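Local coordinates for peroxiredoxin 6 (Arenicola marina, PDB 2V2G), which probably reduces hydrogen peroxide and organic hydroperoxides to water and alcohols as a thiol-specific antioxidant peroxidase, at residues Asn11-Gly19 with Pro97-Leu106. The protein carries 1 engineered substitution. Sequence-based numbering, arbitrary orientation.
Sequences NFEADSTIG and PIIADETREL
L106 reaches across to F12 and lays CD1 over the centre of the phenyl ring, 3.6 Å from the centroid, a CH-pi contact made face-on. The two side chains meet at about a right angle, and the other methyl, CD2, rests on the root of the ring near CG. The side chains of I99 and F12 point towards each other, and I99 CD1 meets the ring at its edge, 3.7 Å from F12 CZ. A chi1 of 64° tucks the F12 ring in over its own backbone, where it can offer a face to the leucine and an edge to the isoleucine. An alanine in place of F12 would probably open a gap between L106 and I99 and leave both their CD1 methyls without this ring to pack on. The second branch of I99, CG2, is anti to its backbone N and packs against A14 CB at 3.6 Å.

Beyond this apolar cluster the backbones of 13-16 and 98-100 pair antiparallel but strongly splayed, with 113° between the N-to-C directions of the two strands. A100 N donates to D15 O (2.8 Å), while on the far side of that pair a water bridges D15 N and A100 O in place of a direct bond. T17 grips I98 twice: its N donates to I98 O, and its OG1 accepts from I98 N at 3.0 Å, extending the pairing through a side chain where the chain turns. S16-G19 is a type I beta turn, and within it S16 OG accepts from I18 N (an ST turn) while donating to G19 O; from this turn the I18 side chain crosses P97 obliquely, CD1 touching P97 CG.

In this thioredoxin-fold domain, 13-16 lies between 21-22 and 98-100 in the sheet. F23 stacks on F12, strand 64-70 backs I99 and L106, and helix 74-88 packs against T17 and I98.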
ATOM      1  N   ASN A  11     -18.890   5.373 -10.150  1.00 23.22           N
ATOM      2  CA  ASN A  11     -18.959   5.934 -11.506  1.00 23.02           C
ATOM      3  C   ASN A  11     -19.220   7.435 -11.388  1.00 22.74           C
ATOM      4  O   ASN A  11     -20.279   8.004 -11.734  1.00 22.00           O
ATOM      5  CB  ASN A  11     -20.020   5.240 -12.327  1.00 22.33           C
ATOM      6  CG  ASN A  11     -19.918   5.575 -13.782  1.00 23.43           C
ATOM      7  OD1 ASN A  11     -18.935   6.186 -14.243  1.00 20.71           O
ATOM      8  ND2 ASN A  11     -20.918   5.159 -14.518  1.00 20.59           N
ATOM      9  N   PHE A  12     -18.185   8.084 -10.862  1.00 23.33           N
ATOM     10  CA  PHE A  12     -18.299   9.482 -10.491  1.00 23.85           C
ATOM     11  C   PHE A  12     -18.189  10.417 -11.689  1.00 24.04           C
ATOM     12  O   PHE A  12     -17.579  10.046 -12.717  1.00 24.51           O
ATOM     13  CB  PHE A  12     -17.293   9.855  -9.383  1.00 23.49           C
ATOM     14  CG  PHE A  12     -15.854   9.730  -9.771  1.00 21.15           C
ATOM     15  CD1 PHE A  12     -15.223  10.726 -10.484  1.00 23.47           C
ATOM     16  CD2 PHE A  12     -15.113   8.602  -9.422  1.00 24.61           C
ATOM     17  CE1 PHE A  12     -13.882  10.640 -10.831  1.00 25.67           C
ATOM     18  CE2 PHE A  12     -13.760   8.496  -9.788  1.00 26.34           C
ATOM     19  CZ  PHE A  12     -13.141   9.513 -10.494  1.00 25.71           C
ATOM     20  N   GLU A  13     -18.781  11.612 -11.535  1.00 25.52           N
ATOM     21  CA  GLU A  13     -18.690  12.731 -12.479  1.00 27.30           C
ATOM     22  C   GLU A  13     -17.780  13.761 -11.795  1.00 27.05           C
ATOM     23  O   GLU A  13     -18.072  14.174 -10.660  1.00 28.54           O
ATOM     24  CB  GLU A  13     -20.086  13.317 -12.804  1.00 28.17           C
ATOM     25  CG  GLU A  13     -20.981  12.214 -13.287  1.00 31.97           C
ATOM     26  CD  GLU A  13     -22.323  12.636 -13.832  1.00 34.96           C
ATOM     27  OE1 GLU A  13     -22.448  13.790 -14.345  1.00 42.47           O
ATOM     28  OE2 GLU A  13     -23.258  11.776 -13.788  1.00 41.75           O
ATOM     29  N   ALA A  14     -16.694  14.162 -12.451  1.00 26.14           N
ATOM     30  CA  ALA A  14     -15.782  15.166 -11.889  1.00 26.91           C
ATOM     31  C   ALA A  14     -15.278  16.114 -12.988  1.00 27.55           C
ATOM     32  O   ALA A  14     -15.213  15.726 -14.147  1.00 28.17           O
ATOM     33  CB  ALA A  14     -14.602  14.487 -11.243  1.00 26.41           C
ATOM     34  N   ASP A  15     -14.908  17.342 -12.622  1.00 27.71           N
ATOM     35  CA  ASP A  15     -14.113  18.175 -13.520  1.00 26.46           C
ATOM     36  C   ASP A  15     -12.609  17.786 -13.416  1.00 24.60           C
ATOM     37  O   ASP A  15     -12.098  17.198 -12.432  1.00 24.91           O
ATOM     38  CB  ASP A  15     -14.214  19.651 -13.179  1.00 27.69           C
ATOM     39  CG  ASP A  15     -14.094  20.593 -14.431  1.00 31.12           C
ATOM     40  OD1 ASP A  15     -13.613  20.235 -15.567  1.00 31.68           O
ATOM     41  OD2 ASP A  15     -14.494  21.767 -14.264  1.00 40.04           O
ATOM     42  N   SER A  16     -11.911  18.123 -14.485  1.00 23.82           N
ATOM     43  CA  SER A  16     -10.533  17.733 -14.652  1.00 24.09           C
ATOM     44  C   SER A  16      -9.840  18.642 -15.644  1.00 23.80           C
ATOM     45  O   SER A  16     -10.484  19.446 -16.318  1.00 23.39           O
ATOM     46  CB  SER A  16     -10.452  16.277 -15.137  1.00 24.06           C
ATOM     47  OG  SER A  16     -10.624  16.160 -16.541  1.00 27.10           O
ATOM     48  N   THR A  17      -8.529  18.449 -15.757  1.00 23.93           N
ATOM     49  CA  THR A  17      -7.723  19.102 -16.802  1.00 24.21           C
ATOM     50  C   THR A  17      -8.068  18.752 -18.258  1.00 23.72           C
ATOM     51  O   THR A  17      -7.624  19.449 -19.184  1.00 24.76           O
ATOM     52  CB  THR A  17      -6.233  18.822 -16.561  1.00 22.59           C
ATOM     53  OG1 THR A  17      -6.030  17.413 -16.551  1.00 25.14           O
ATOM     54  CG2 THR A  17      -5.796  19.482 -15.285  1.00 23.92           C
ATOM     55  N   ILE A  18      -8.829  17.672 -18.445  1.00 23.20           N
ATOM     56  CA  ILE A  18      -9.369  17.309 -19.748  1.00 24.97           C
ATOM     57  C   ILE A  18     -10.870  17.565 -19.826  1.00 26.49           C
ATOM     58  O   ILE A  18     -11.509  17.132 -20.765  1.00 27.89           O
ATOM     59  CB  ILE A  18      -9.021  15.872 -20.159  1.00 24.16           C
ATOM     60  CG1 ILE A  18      -9.787  14.849 -19.324  1.00 26.39           C
ATOM     61  CG2 ILE A  18      -7.492  15.643 -20.086  1.00 26.34           C
ATOM     62  CD1 ILE A  18      -9.542  13.442 -19.724  1.00 26.80           C
ATOM     63  N   GLY A  19     -11.410  18.350 -18.903  1.00 26.41           N
ATOM     64  CA  GLY A  19     -12.830  18.674 -18.898  1.00 26.15           C
ATOM     65  C   GLY A  19     -13.620  17.701 -18.041  1.00 26.26           C
ATOM     66  O   GLY A  19     -13.053  16.908 -17.291  1.00 25.71           O
ATOM     67  N   PRO A  97      -4.680  12.950 -16.978  1.00 25.34           N
ATOM     68  CA  PRO A  97      -5.515  14.056 -16.427  1.00 24.72           C
ATOM     69  C   PRO A  97      -5.365  14.211 -14.906  1.00 24.38           C
ATOM     70  O   PRO A  97      -4.930  13.248 -14.220  1.00 23.42           O
ATOM     71  CB  PRO A  97      -6.949  13.604 -16.729  1.00 26.14           C
ATOM     72  CG  PRO A  97      -6.852  12.300 -17.526  1.00 28.11           C
ATOM     73  CD  PRO A  97      -5.484  11.750 -17.286  1.00 25.29           C
ATOM     74  N   ILE A  98      -5.753  15.385 -14.389  1.00 22.80           N
ATOM     75  CA  ILE A  98      -5.822  15.611 -12.924  1.00 23.72           C
ATOM     76  C   ILE A  98      -7.242  16.063 -12.605  1.00 23.98           C
ATOM     77  O   ILE A  98      -7.725  17.044 -13.190  1.00 24.09           O
ATOM     78  CB  ILE A  98      -4.835  16.679 -12.433  1.00 24.78           C
ATOM     79  CG1 ILE A  98      -3.431  16.482 -13.046  1.00 25.88           C
ATOM     80  CG2 ILE A  98      -4.737  16.636 -10.884  1.00 23.53           C
ATOM     81  CD1 ILE A  98      -2.345  17.511 -12.541  1.00 25.73           C
ATOM     82  N   ILE A  99      -7.922  15.337 -11.738  1.00 21.37           N
ATOM     83  CA  ILE A  99      -9.285  15.607 -11.292  1.00 23.11           C
ATOM     84  C   ILE A  99      -9.284  16.706 -10.235  1.00 23.71           C
ATOM     85  O   ILE A  99      -8.368  16.714  -9.362  1.00 23.80           O
ATOM     86  CB  ILE A  99      -9.889  14.349 -10.700  1.00 22.97           C
ATOM     87  CG1 ILE A  99     -10.064  13.292 -11.773  1.00 23.07           C
ATOM     88  CG2 ILE A  99     -11.254  14.680  -9.947  1.00 22.94           C
ATOM     89  CD1 ILE A  99     -10.338  11.872 -11.160  1.00 25.55           C
ATOM     90  N   ALA A 100     -10.270  17.601 -10.298  1.00 24.80           N
ATOM     91  CA  ALA A 100     -10.453  18.690  -9.312  1.00 24.44           C
ATOM     92  C   ALA A 100     -11.590  18.345  -8.369  1.00 26.74           C
ATOM     93  O   ALA A 100     -12.719  18.547  -8.753  1.00 29.70           O
ATOM     94  CB  ALA A 100     -10.765  20.009 -10.012  1.00 25.71           C
ATOM     95  N   ASP A 101     -11.302  17.917  -7.143  1.00 24.57           N
ATOM     96  CA  ASP A 101     -12.336  17.481  -6.174  1.00 24.53           C
ATOM     97  C   ASP A 101     -12.636  18.592  -5.147  1.00 23.64           C
ATOM     98  O   ASP A 101     -12.513  18.440  -3.898  1.00 23.58           O
ATOM     99  CB  ASP A 101     -11.851  16.211  -5.478  1.00 23.71           C
ATOM    100  CG  ASP A 101     -12.891  15.621  -4.539  1.00 27.22           C
ATOM    101  OD1 ASP A 101     -14.130  15.613  -4.890  1.00 26.46           O
ATOM    102  OD2 ASP A 101     -12.472  15.136  -3.454  1.00 27.69           O
ATOM    103  N   GLU A 102     -13.067  19.742  -5.651  1.00 23.18           N
ATOM    104  CA  GLU A 102     -13.176  20.917  -4.781  1.00 23.28           C
ATOM    105  C   GLU A 102     -14.240  20.801  -3.707  1.00 21.77           C
ATOM    106  O   GLU A 102     -14.162  21.467  -2.682  1.00 23.38           O
ATOM    107  CB  GLU A 102     -13.398  22.164  -5.629  1.00 22.70           C
ATOM    108  CG  GLU A 102     -12.314  22.432  -6.693  1.00 25.18           C
ATOM    109  CD  GLU A 102     -12.706  23.600  -7.560  1.00 29.63           C
ATOM    110  OE1 GLU A 102     -12.814  24.744  -7.026  1.00 31.58           O
ATOM    111  OE2 GLU A 102     -12.967  23.367  -8.761  1.00 33.84           O
ATOM    112  N   THR A 103     -15.280  20.001  -3.961  1.00 22.19           N
ATOM    113  CA  THR A 103     -16.341  19.804  -2.967  1.00 22.11           C
ATOM    114  C   THR A 103     -15.963  18.711  -1.923  1.00 21.69           C
ATOM    115  O   THR A 103     -16.715  18.524  -0.959  1.00 22.21           O
ATOM    116  CB  THR A 103     -17.646  19.367  -3.575  1.00 22.15           C
ATOM    117  OG1 THR A 103     -17.518  18.086  -4.189  1.00 26.51           O
ATOM    118  CG2 THR A 103     -18.183  20.458  -4.541  1.00 22.58           C
ATOM    119  N   ARG A 104     -14.821  18.082  -2.079  1.00 22.79           N
ATOM    120  CA  ARG A 104     -14.407  16.937  -1.238  1.00 22.91           C
ATOM    121  C   ARG A 104     -15.305  15.696  -1.289  1.00 24.12           C
ATOM    122  O   ARG A 104     -15.070  14.734  -0.541  1.00 24.24           O
ATOM    123  CB  ARG A 104     -14.175  17.355   0.227  1.00 22.29           C
ATOM    124  CG  ARG A 104     -12.889  18.112   0.443  1.00 22.04           C
ATOM    125  CD  ARG A 104     -12.802  19.466  -0.185  1.00 23.91           C
ATOM    126  NE  ARG A 104     -11.538  20.131   0.209  1.00 23.97           N
ATOM    127  CZ  ARG A 104     -11.076  21.260  -0.283  1.00 24.79           C
ATOM    128  NH1 ARG A 104     -11.759  21.947  -1.189  1.00 24.73           N
ATOM    129  NH2 ARG A 104      -9.889  21.707   0.140  1.00 23.87           N
ATOM    130  N   GLU A 105     -16.232  15.657  -2.252  1.00 24.90           N
ATOM    131  CA  GLU A 105     -17.094  14.489  -2.401  1.00 26.54           C
ATOM    132  C   GLU A 105     -16.302  13.189  -2.524  1.00 23.86           C
ATOM    133  O   GLU A 105     -16.621  12.207  -1.900  1.00 24.52           O
ATOM    134  CB  GLU A 105     -17.992  14.647  -3.625  1.00 26.87           C
ATOM    135  CG  GLU A 105     -18.808  13.384  -3.984  1.00 30.78           C
ATOM    136  CD  GLU A 105     -20.063  13.674  -4.820  1.00 34.66           C
ATOM    137  OE1 GLU A 105     -20.040  14.611  -5.670  1.00 42.32           O
ATOM    138  OE2 GLU A 105     -21.079  12.965  -4.616  1.00 45.53           O
ATOM    139  N   LEU A 106     -15.282  13.167  -3.375  1.00 24.47           N
ATOM    140  CA  LEU A 106     -14.511  11.956  -3.611  1.00 25.76           C
ATOM    141  C   LEU A 106     -13.555  11.684  -2.457  1.00 24.86           C
ATOM    142  O   LEU A 106     -13.345  10.537  -2.078  1.00 25.92           O
ATOM    143  CB  LEU A 106     -13.756  12.019  -4.935  1.00 27.09           C
ATOM    144  CG  LEU A 106     -14.631  11.836  -6.176  1.00 32.13           C
ATOM    145  CD1 LEU A 106     -13.705  11.951  -7.450  1.00 34.58           C
ATOM    146  CD2 LEU A 106     -15.307  10.454  -6.123  1.00 34.76           C
TER
HETATM  147  O   HOH W   1     -14.970  17.584  -9.581  1.00 31.13           O